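Local coordinates for protein peptidoglycan D,D-transpeptidase FtsI (Yersinia pestis, PDB 6SYN) that probably cross-links peptidoglycan as a class B penicillin-binding protein, using a D,D-transpeptidase domain whose active site here holds a ring-opened penicillin, at residues 414-420 against 435-440; 459-463 against 492-496; 430-434 against 499-504. All coordinates share one frame. Where two conformers were deposited one is given. Numbering follows the deposited sequence.

Overall arrangement
All three contacts belong to the C-terminal part of the transpeptidase domain and pack around one antiparallel sheet. Interactions 1 and 2 are buried and meet on neighbouring strands: Ala437 O and Lys439 N pair with Val463 N and Ala461 O, probably by hydrogen bonds. Interaction 1 sets the end of a helix and the turn after it along the outer edge of strand 437-446 and mixes a salt bridge with apolar packing. Interaction 2 sets the start of helix 492-505 on strand 455-464, almost wholly by van der Waals contact. Interaction 3 uses the later turns of that helix against the loop leading into strand 437-446; it is partly exposed and combines apolar and CH-pi contacts with a peripheral arginine.

Interaction 1. Residues 414-420 against 435-440; sequences HMMESVA and RIAIKT. With CB9 ((2R,4S)-2-[(1R)-1-{[(2S)-2-carboxy-2-phenylacetyl]amino}-2-oxoethyl]-5,5-dimethyl-1,3-thiazolidine-4-carboxylic acid), chain D.
In the transpeptidase fold of penicillin-binding proteins, edge strand 437-446 carries the KTG motif (here Lys439, Thr440 and Gly441), and this contact packs the end of helix 406-416 and the 3-10 segment 417-418 against its start. Residues 435-440 are extended; the closest CA atoms are those of Glu417 and Ala437, 4.4 Å apart. Glu417, chi1 m and chi2 t, reaches along the backbone to Arg435 (m, t, p), whose guanidinium meets the carboxylate side-on in a two-pronged salt bridge: NH2 to Glu417 OE1 2.7 Å, NE to Glu417 OE2 3.2 Å. Glu417 CA also makes a CA-H...O contact with Ile436 O at 3.2 Å. Met416 (m, t, p) sets CB 3.7 Å from Ala437 CB, while its carbonyl O accepts a weak hydrogen bond from Ile438 N at 3.4 Å. Val419, chi1 t, places CG2 3.3 Å from Ile438 O and CG1 3.7 Å from Ile438 CG1 and 4.2 Å from Thr440 CG2; Ala420 CB lies 3.6 Å from Ile436 CD1. Both isoleucines are p, t, which brings their ends back to Val419 and Ala420, although their CA-to-CB bonds point away. At the segment's end the strand runs into the active site: Lys439 NZ bonds Thr440 O (3.0 Å) and Ser304 OG, and Thr440 OG1 donates to carboxylate oxygen OAG of CB9 at 2.7 Å.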
loop_
_atom_site.group_PDB
_atom_site.type_symbol
_atom_site.label_atom_id
_atom_site.label_comp_id
_atom_site.label_asym_id
_atom_site.label_seq_id
_atom_site.Cartn_x
_atom_site.Cartn_y
_atom_site.Cartn_z
ATOM N N HIS A 414 2.762 11.172 22.318
ATOM C CA HIS A 414 3.506 10.679 23.511
ATOM C C HIS A 414 2.759 9.492 24.134
ATOM O O HIS A 414 3.439 8.519 24.503
ATOM C CB HIS A 414 3.794 11.780 24.543
ATOM C CG HIS A 414 4.517 11.239 25.735
ATOM N ND1 HIS A 414 3.860 10.861 26.891
ATOM C CD2 HIS A 414 5.820 10.937 25.929
ATOM C CE1 HIS A 414 4.731 10.381 27.759
ATOM N NE2 HIS A 414 5.938 10.415 27.194
ATOM N N MET A 415 1.424 9.564 24.236
ATOM C CA MET A 415 0.549 8.440 24.686
ATOM C C MET A 415 0.780 7.200 23.810
ATOM O O MET A 415 0.785 6.077 24.357
ATOM C CB MET A 415 -0.934 8.812 24.612
ATOM C CG MET A 415 -1.428 9.583 25.815
ATOM S SD MET A 415 -3.092 10.220 25.535
ATOM C CE MET A 415 -3.290 11.245 26.992
ATOM N N MET A 416 0.963 7.393 22.500
ATOM C CA MET A 416 1.079 6.284 21.512
ATOM C C MET A 416 2.418 5.543 21.673
ATOM O O MET A 416 2.523 4.432 21.118
ATOM C CB MET A 416 0.926 6.811 20.081
ATOM C CG MET A 416 -0.516 7.096 19.711
ATOM S SD MET A 416 -0.668 8.334 18.404
ATOM C CE MET A 416 -0.141 7.395 16.971
ATOM N N GLU A 417 3.383 6.110 22.416
ATOM C CA GLU A 417 4.697 5.472 22.721
ATOM C C GLU A 417 4.484 4.237 23.597
ATOM O O GLU A 417 5.327 3.322 23.569
ATOM C CB GLU A 417 5.621 6.439 23.456
ATOM C CG GLU A 417 6.000 7.641 22.618
ATOM C CD GLU A 417 7.324 8.284 22.977
ATOM O OE1 GLU A 417 7.366 9.518 23.044
ATOM O OE2 GLU A 417 8.303 7.547 23.176
ATOM N N SER A 418 3.389 4.253 24.352
ATOM C CA SER A 418 2.957 3.212 25.316
ATOM C C SER A 418 2.699 1.874 24.610
ATOM O O SER A 418 2.805 0.829 25.279
ATOM C CB SER A 418 1.724 3.689 26.032
ATOM O OG SER A 418 1.459 2.889 27.167
ATOM N N VAL A 419 2.353 1.897 23.322
ATOM C CA VAL A 419 1.873 0.697 22.578
ATOM C C VAL A 419 3.067 -0.229 22.301
ATOM O O VAL A 419 2.870 -1.452 22.362
ATOM C CB VAL A 419 1.102 1.105 21.305
ATOM C CG1 VAL A 419 0.632 -0.096 20.495
ATOM C CG2 VAL A 419 -0.081 1.998 21.647
ATOM N N ALA A 420 4.262 0.324 22.056
ATOM C CA ALA A 420 5.510 -0.426 21.766
ATOM C C ALA A 420 6.400 -0.525 23.016
ATOM O O ALA A 420 7.505 -1.085 22.903
ATOM C CB ALA A 420 6.248 0.233 20.627
ATOM N N ARG A 435 12.586 5.812 19.881
ATOM C CA ARG A 435 11.212 5.919 20.437
ATOM C C ARG A 435 10.222 5.979 19.272
ATOM O O ARG A 435 10.518 6.691 18.285
ATOM C CB ARG A 435 11.058 7.194 21.269
ATOM C CG ARG A 435 12.107 7.387 22.354
ATOM C CD ARG A 435 12.191 8.843 22.777
ATOM N NE ARG A 435 10.898 9.405 23.148
ATOM C CZ ARG A 435 10.643 10.705 23.298
ATOM N NH1 ARG A 435 11.595 11.607 23.104
ATOM N NH2 ARG A 435 9.430 11.104 23.644
ATOM N N ILE A 436 9.089 5.278 19.382
ATOM C CA ILE A 436 8.069 5.193 18.296
ATOM C C ILE A 436 6.669 5.407 18.880
ATOM O O ILE A 436 6.430 5.006 20.028
ATOM C CB ILE A 436 8.165 3.867 17.504
ATOM C CG1 ILE A 436 7.714 2.648 18.313
ATOM C CG2 ILE A 436 9.562 3.672 16.935
ATOM C CD1 ILE A 436 7.668 1.371 17.504
ATOM N N ALA A 437 5.797 6.036 18.091
ATOM C CA ALA A 437 4.363 6.251 18.378
ATOM C C ALA A 437 3.531 5.461 17.360
ATOM O O ALA A 437 3.353 5.941 16.217
ATOM C CB ALA A 437 4.054 7.727 18.345
ATOM N N ILE A 438 3.059 4.281 17.768
ATOM C CA ILE A 438 2.234 3.362 16.933
ATOM C C ILE A 438 0.874 3.142 17.595
ATOM O O ILE A 438 0.726 3.396 18.802
ATOM C CB ILE A 438 2.944 2.012 16.719
ATOM C CG1 ILE A 438 3.026 1.188 18.008
ATOM C CG2 ILE A 438 4.313 2.223 16.101
ATOM C CD1 ILE A 438 3.224 -0.295 17.778
ATOM N N LYS A 439 -0.066 2.640 16.802
ATOM C CA LYS A 439 -1.326 2.021 17.265
ATOM C C LYS A 439 -1.517 0.726 16.472
ATOM O O LYS A 439 -1.412 0.771 15.233
ATOM C CB LYS A 439 -2.481 2.999 17.050
ATOM C CG LYS A 439 -3.832 2.526 17.564
ATOM C CD LYS A 439 -3.919 2.497 19.072
ATOM C CE LYS A 439 -5.102 1.711 19.581
ATOM N NZ LYS A 439 -4.893 0.257 19.409
ATOM N N THR A 440 -1.757 -0.391 17.156
ATOM C CA THR A 440 -2.132 -1.674 16.515
ATOM C C THR A 440 -3.621 -1.644 16.173
ATOM O O THR A 440 -4.330 -0.737 16.644
ATOM C CB THR A 440 -1.831 -2.877 17.414
ATOM O OG1 THR A 440 -2.547 -2.683 18.635
ATOM C CG2 THR A 440 -0.353 -3.052 17.680
HETATM C C CB9 D . -9.302 -2.833 17.404
HETATM N N CB9 D . -10.427 -4.999 17.992
HETATM O O CB9 D . -8.899 -3.228 16.337
HETATM C CA CB9 D . -9.922 -3.714 18.483
HETATM C CB CB9 D . -8.950 -3.841 19.691
HETATM C CAA CB9 D . -6.406 -6.100 20.988
HETATM C CAB CB9 D . -7.568 -7.424 19.222
HETATM O OAD CB9 D . -4.944 -5.827 18.057
HETATM O OAE CB9 D . -14.309 -7.638 17.516
HETATM O OAF CB9 D . -12.558 -4.326 18.146
HETATM O OAG CB9 D . -5.030 -3.745 18.654
HETATM O OAH CB9 D . -13.465 -6.209 16.185
HETATM C CAJ CB9 D . -9.784 -10.227 18.030
HETATM C CAK CB9 D . -10.291 -9.768 19.224
HETATM C CAL CB9 D . -10.065 -9.553 16.865
HETATM C CAM CB9 D . -11.079 -8.628 19.253
HETATM C CAN CB9 D . -10.850 -8.407 16.888
HETATM N NAP CB9 D . -7.531 -3.714 19.327
HETATM S SAQ CB9 D . -9.038 -5.479 20.480
HETATM C CAR CB9 D . -5.529 -4.837 18.463
HETATM C CAS CB9 D . -13.441 -6.871 17.191
HETATM C CAT CB9 D . -11.740 -5.243 18.076
HETATM C CAU CB9 D . -11.342 -7.912 18.092
HETATM C CAX CB9 D . -7.033 -4.972 18.758
HETATM C CAY CB9 D . -12.255 -6.694 18.160
HETATM C CAZ CB9 D . -7.396 -6.046 19.836
#

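Interaction 2. Residues 459-463 against 492-496; sequences YTAGV and APVFG
Helix 492-505 lies across one face of the antiparallel sheet of the transpeptidase domain, and its first turn meets strand 455-464 here. The two short axes run in roughly the same direction, at 36° (signed -36°), with a closest approach of 7.9 Å; the nearest CA pair is Thr460 and Ala492, 5.3 Å apart. Phe495, chi1 t and chi2 near -72°, extends its ring from the helix over the strand: its CB is 3.4 Å from Thr460 CG2, its CE2 3.4 Å from Gly462 N and its CZ 4.1 Å from Val463 N. Gly462 is fully extended, and a CB there would come only 3.1 Å from Phe495 CZ, so the bare glycine accommodates the ring. Thr460, chi1 m, turns CG2 to Phe495, while its OG1 donates to Tyr459 O at 2.8 Å and bonds Gly487 O weakly. Thr460 OG1 also touches Ala492 N, at 3.1 Å, but at an angle too poor for bonding, so this interface relies on close-fitting shape rather than polar pairing.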
loop_
_atom_site.group_PDB
_atom_site.type_symbol
_atom_site.label_atom_id
_atom_site.label_comp_id
_atom_site.label_asym_id
_atom_site.label_seq_id
_atom_site.Cartn_x
_atom_site.Cartn_y
_atom_site.Cartn_z
ATOM N N TYR A 459 -3.365 -4.918 11.389
ATOM C CA TYR A 459 -2.936 -3.509 11.213
ATOM C C TYR A 459 -1.792 -3.174 12.169
ATOM O O TYR A 459 -1.822 -3.599 13.335
ATOM C CB TYR A 459 -4.072 -2.547 11.561
ATOM C CG TYR A 459 -5.067 -2.235 10.476
ATOM C CD1 TYR A 459 -4.750 -1.366 9.446
ATOM C CD2 TYR A 459 -6.358 -2.735 10.526
ATOM C CE1 TYR A 459 -5.674 -1.027 8.474
ATOM C CE2 TYR A 459 -7.294 -2.411 9.558
ATOM C CZ TYR A 459 -6.950 -1.552 8.529
ATOM O OH TYR A 459 -7.863 -1.222 7.571
ATOM N N THR A 460 -0.833 -2.382 11.695
ATOM C CA THR A 460 0.059 -1.552 12.543
ATOM C C THR A 460 0.379 -0.278 11.760
ATOM O O THR A 460 0.927 -0.380 10.650
ATOM C CB THR A 460 1.284 -2.342 13.020
ATOM O OG1 THR A 460 0.837 -3.238 14.038
ATOM C CG2 THR A 460 2.381 -1.464 13.581
ATOM N N ALA A 461 -0.018 0.866 12.311
ATOM C CA ALA A 461 0.259 2.217 11.778
ATOM C C ALA A 461 1.077 2.972 12.823
ATOM O O ALA A 461 0.968 2.622 14.016
ATOM C CB ALA A 461 -1.032 2.928 11.469
ATOM N N GLY A 462 1.873 3.951 12.402
ATOM C CA GLY A 462 2.644 4.762 13.355
ATOM C C GLY A 462 3.611 5.717 12.694
ATOM O O GLY A 462 3.601 5.858 11.448
ATOM N N VAL A 463 4.442 6.319 13.539
ATOM C CA VAL A 463 5.259 7.526 13.251
ATOM C C VAL A 463 6.593 7.337 13.980
ATOM O O VAL A 463 6.594 6.629 15.002
ATOM C CB VAL A 463 4.460 8.763 13.701
ATOM C CG1 VAL A 463 5.144 9.570 14.790
ATOM C CG2 VAL A 463 4.075 9.634 12.522
ATOM N N ALA A 492 2.831 -5.518 13.567
ATOM C CA ALA A 492 3.786 -4.840 14.480
ATOM C C ALA A 492 5.228 -5.190 14.113
ATOM O O ALA A 492 6.045 -4.294 13.933
ATOM C CB ALA A 492 3.487 -5.185 15.921
ATOM N N PRO A 493 5.608 -6.485 13.986
ATOM C CA PRO A 493 6.999 -6.839 13.706
ATOM C C PRO A 493 7.466 -6.335 12.335
ATOM O O PRO A 493 8.589 -5.879 12.246
ATOM C CB PRO A 493 7.045 -8.379 13.768
ATOM C CG PRO A 493 5.601 -8.830 13.643
ATOM C CD PRO A 493 4.750 -7.674 14.124
ATOM N N VAL A 494 6.601 -6.418 11.321
ATOM C CA VAL A 494 6.887 -5.944 9.933
ATOM C C VAL A 494 7.065 -4.420 9.962
ATOM O O VAL A 494 7.935 -3.920 9.224
ATOM C CB VAL A 494 5.789 -6.361 8.935
ATOM C CG1 VAL A 494 6.068 -5.826 7.538
ATOM C CG2 VAL A 494 5.608 -7.868 8.889
ATOM N N PHE A 495 6.272 -3.712 10.773
ATOM C CA PHE A 495 6.413 -2.248 10.989
ATOM C C PHE A 495 7.808 -1.962 11.551
ATOM O O PHE A 495 8.492 -1.064 11.033
ATOM C CB PHE A 495 5.331 -1.703 11.923
ATOM C CG PHE A 495 5.432 -0.220 12.174
ATOM C CD1 PHE A 495 6.446 0.300 12.969
ATOM C CD2 PHE A 495 4.522 0.662 11.612
ATOM C CE1 PHE A 495 6.539 1.665 13.203
ATOM C CE2 PHE A 495 4.617 2.026 11.849
ATOM C CZ PHE A 495 5.625 2.526 12.642
ATOM N N GLY A 496 8.204 -2.702 12.591
ATOM C CA GLY A 496 9.493 -2.527 13.286
ATOM C C GLY A 496 10.663 -2.690 12.334
ATOM O O GLY A 496 11.509 -1.774 12.272
#

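Interaction 3. Residues 430-434 against 499-504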
loop_
_atom_site.group_PDB
_atom_site.type_symbol
_atom_site.label_atom_id
_atom_site.label_comp_id
_atom_site.label_asym_id
_atom_site.label_seq_id
_atom_site.Cartn_x
_atom_site.Cartn_y
_atom_site.Cartn_z
ATOM N N ALA A 430 8.901 -2.563 18.434
ATOM C CA ALA A 430 9.934 -1.752 19.123
ATOM C C ALA A 430 11.234 -1.805 18.317
ATOM O O ALA A 430 11.598 -2.906 17.858
ATOM C CB ALA A 430 10.150 -2.229 20.539
ATOM N N ILE A 431 11.881 -0.646 18.160
ATOM C CA ILE A 431 13.145 -0.460 17.393
ATOM C C ILE A 431 14.245 -0.082 18.379
ATOM O O ILE A 431 14.030 0.864 19.154
ATOM C CB ILE A 431 12.972 0.626 16.316
ATOM C CG1 ILE A 431 11.709 0.381 15.489
ATOM C CG2 ILE A 431 14.225 0.747 15.458
ATOM C CD1 ILE A 431 11.757 0.964 14.108
ATOM N N LYS A 432 15.381 -0.774 18.320
ATOM C CA LYS A 432 16.508 -0.581 19.263
ATOM C C LYS A 432 17.111 0.812 19.033
ATOM O O LYS A 432 17.580 1.082 17.906
ATOM C CB LYS A 432 17.552 -1.692 19.093
ATOM C CG LYS A 432 17.087 -3.102 19.441
ATOM C CD LYS A 432 16.746 -3.311 20.906
ATOM C CE LYS A 432 16.357 -4.739 21.236
ATOM N NZ LYS A 432 17.534 -5.627 21.384
ATOM N N GLY A 433 17.064 1.664 20.063
ATOM C CA GLY A 433 17.736 2.976 20.099
ATOM C C GLY A 433 16.845 4.103 19.609
ATOM O O GLY A 433 17.365 5.226 19.451
ATOM N N TYR A 434 15.557 3.829 19.381
ATOM C CA TYR A 434 14.559 4.809 18.877
ATOM C C TYR A 434 13.259 4.678 19.673
ATOM O O TYR A 434 12.897 3.545 20.063
ATOM C CB TYR A 434 14.252 4.583 17.394
ATOM C CG TYR A 434 15.373 4.893 16.433
ATOM C CD1 TYR A 434 15.565 6.171 15.937
ATOM C CD2 TYR A 434 16.223 3.893 15.985
ATOM C CE1 TYR A 434 16.580 6.451 15.035
ATOM C CE2 TYR A 434 17.246 4.155 15.087
ATOM C CZ TYR A 434 17.426 5.441 14.609
ATOM O OH TYR A 434 18.431 5.700 13.722
ATOM N N MET A 499 10.543 0.308 9.617
ATOM C CA MET A 499 10.846 1.642 10.204
ATOM C C MET A 499 12.306 1.697 10.678
ATOM O O MET A 499 12.917 2.772 10.543
ATOM C CB MET A 499 9.900 1.977 11.362
ATOM C CG MET A 499 9.970 3.432 11.789
ATOM S SD MET A 499 9.910 4.587 10.383
ATOM C CE MET A 499 8.175 5.036 10.390
ATOM N N GLY A 500 12.840 0.580 11.187
ATOM C CA GLY A 500 14.247 0.440 11.610
ATOM C C GLY A 500 15.208 0.763 10.479
ATOM O O GLY A 500 16.010 1.697 10.636
ATOM N N GLY A 501 15.129 0.011 9.378
ATOM C CA GLY A 501 15.946 0.218 8.168
ATOM C C GLY A 501 15.782 1.626 7.620
ATOM O O GLY A 501 16.806 2.269 7.320
ATOM N N VAL A 502 14.544 2.113 7.528
ATOM C CA VAL A 502 14.242 3.504 7.082
ATOM C C VAL A 502 15.107 4.480 7.895
ATOM O O VAL A 502 15.931 5.182 7.280
ATOM C CB VAL A 502 12.740 3.823 7.202
ATOM C CG1 VAL A 502 12.470 5.317 7.097
ATOM C CG2 VAL A 502 11.920 3.056 6.173
ATOM N N LEU A 503 14.937 4.513 9.221
ATOM C CA LEU A 503 15.631 5.471 10.134
ATOM C C LEU A 503 17.146 5.418 9.901
ATOM O O LEU A 503 17.782 6.487 9.929
ATOM C CB LEU A 503 15.291 5.136 11.589
ATOM C CG LEU A 503 13.885 5.533 12.035
ATOM C CD1 LEU A 503 13.431 4.713 13.229
ATOM C CD2 LEU A 503 13.822 7.021 12.347
ATOM N N ARG A 504 17.686 4.217 9.675
ATOM C CA ARG A 504 19.144 3.959 9.520
ATOM C C ARG A 504 19.608 4.353 8.112
ATOM O O ARG A 504 20.633 5.057 8.014
ATOM C CB ARG A 504 19.466 2.495 9.844
ATOM C CG ARG A 504 19.553 2.198 11.335
ATOM C CD ARG A 504 20.536 3.106 12.057
ATOM N NE ARG A 504 20.749 2.955 13.498
ATOM C CZ ARG A 504 20.234 2.033 14.320
ATOM N NH1 ARG A 504 20.556 2.074 15.603
ATOM N NH2 ARG A 504 19.411 1.083 13.906
#
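This is a partly buried, largely apolar contact between a type II beta turn and a helix: the turn Ile431-Tyr434, in the loop leading into strand 437-446, rests on the later turns of helix 492-505 in the transpeptidase domain. Gly433 occupies the third turn position with phi near 92°, which favours glycine, and a weak hydrogen bond from Tyr434 N to Ile431 O (3.3 Å) closes the turn. The side chains at the two ends of the turn, Ile431 and Tyr434, both point at the helix. Ile431 inserts CD1 beside the main chain of Gly500, 3.1 Å from Gly500 N, 3.5 Å from Met499 CB and 4.2 Å from Leu503 CD1. Tyr434 lays a ring face on Leu503: Leu503 CD1 sits 3.8 Å from the centroid of the Tyr434 ring, 14° off the normal, a CH-pi contact, and Leu503 CB is 3.7 Å from Tyr434 CZ. The Tyr434 hydroxyl is hydrogen-bonded to Ile508 O, in the chain that follows the helix. Towards the solvent, Arg504 curls back along the ring edge, with Tyr434 OH over one face of its guanidinium, 3.6 Å from Arg504 NE.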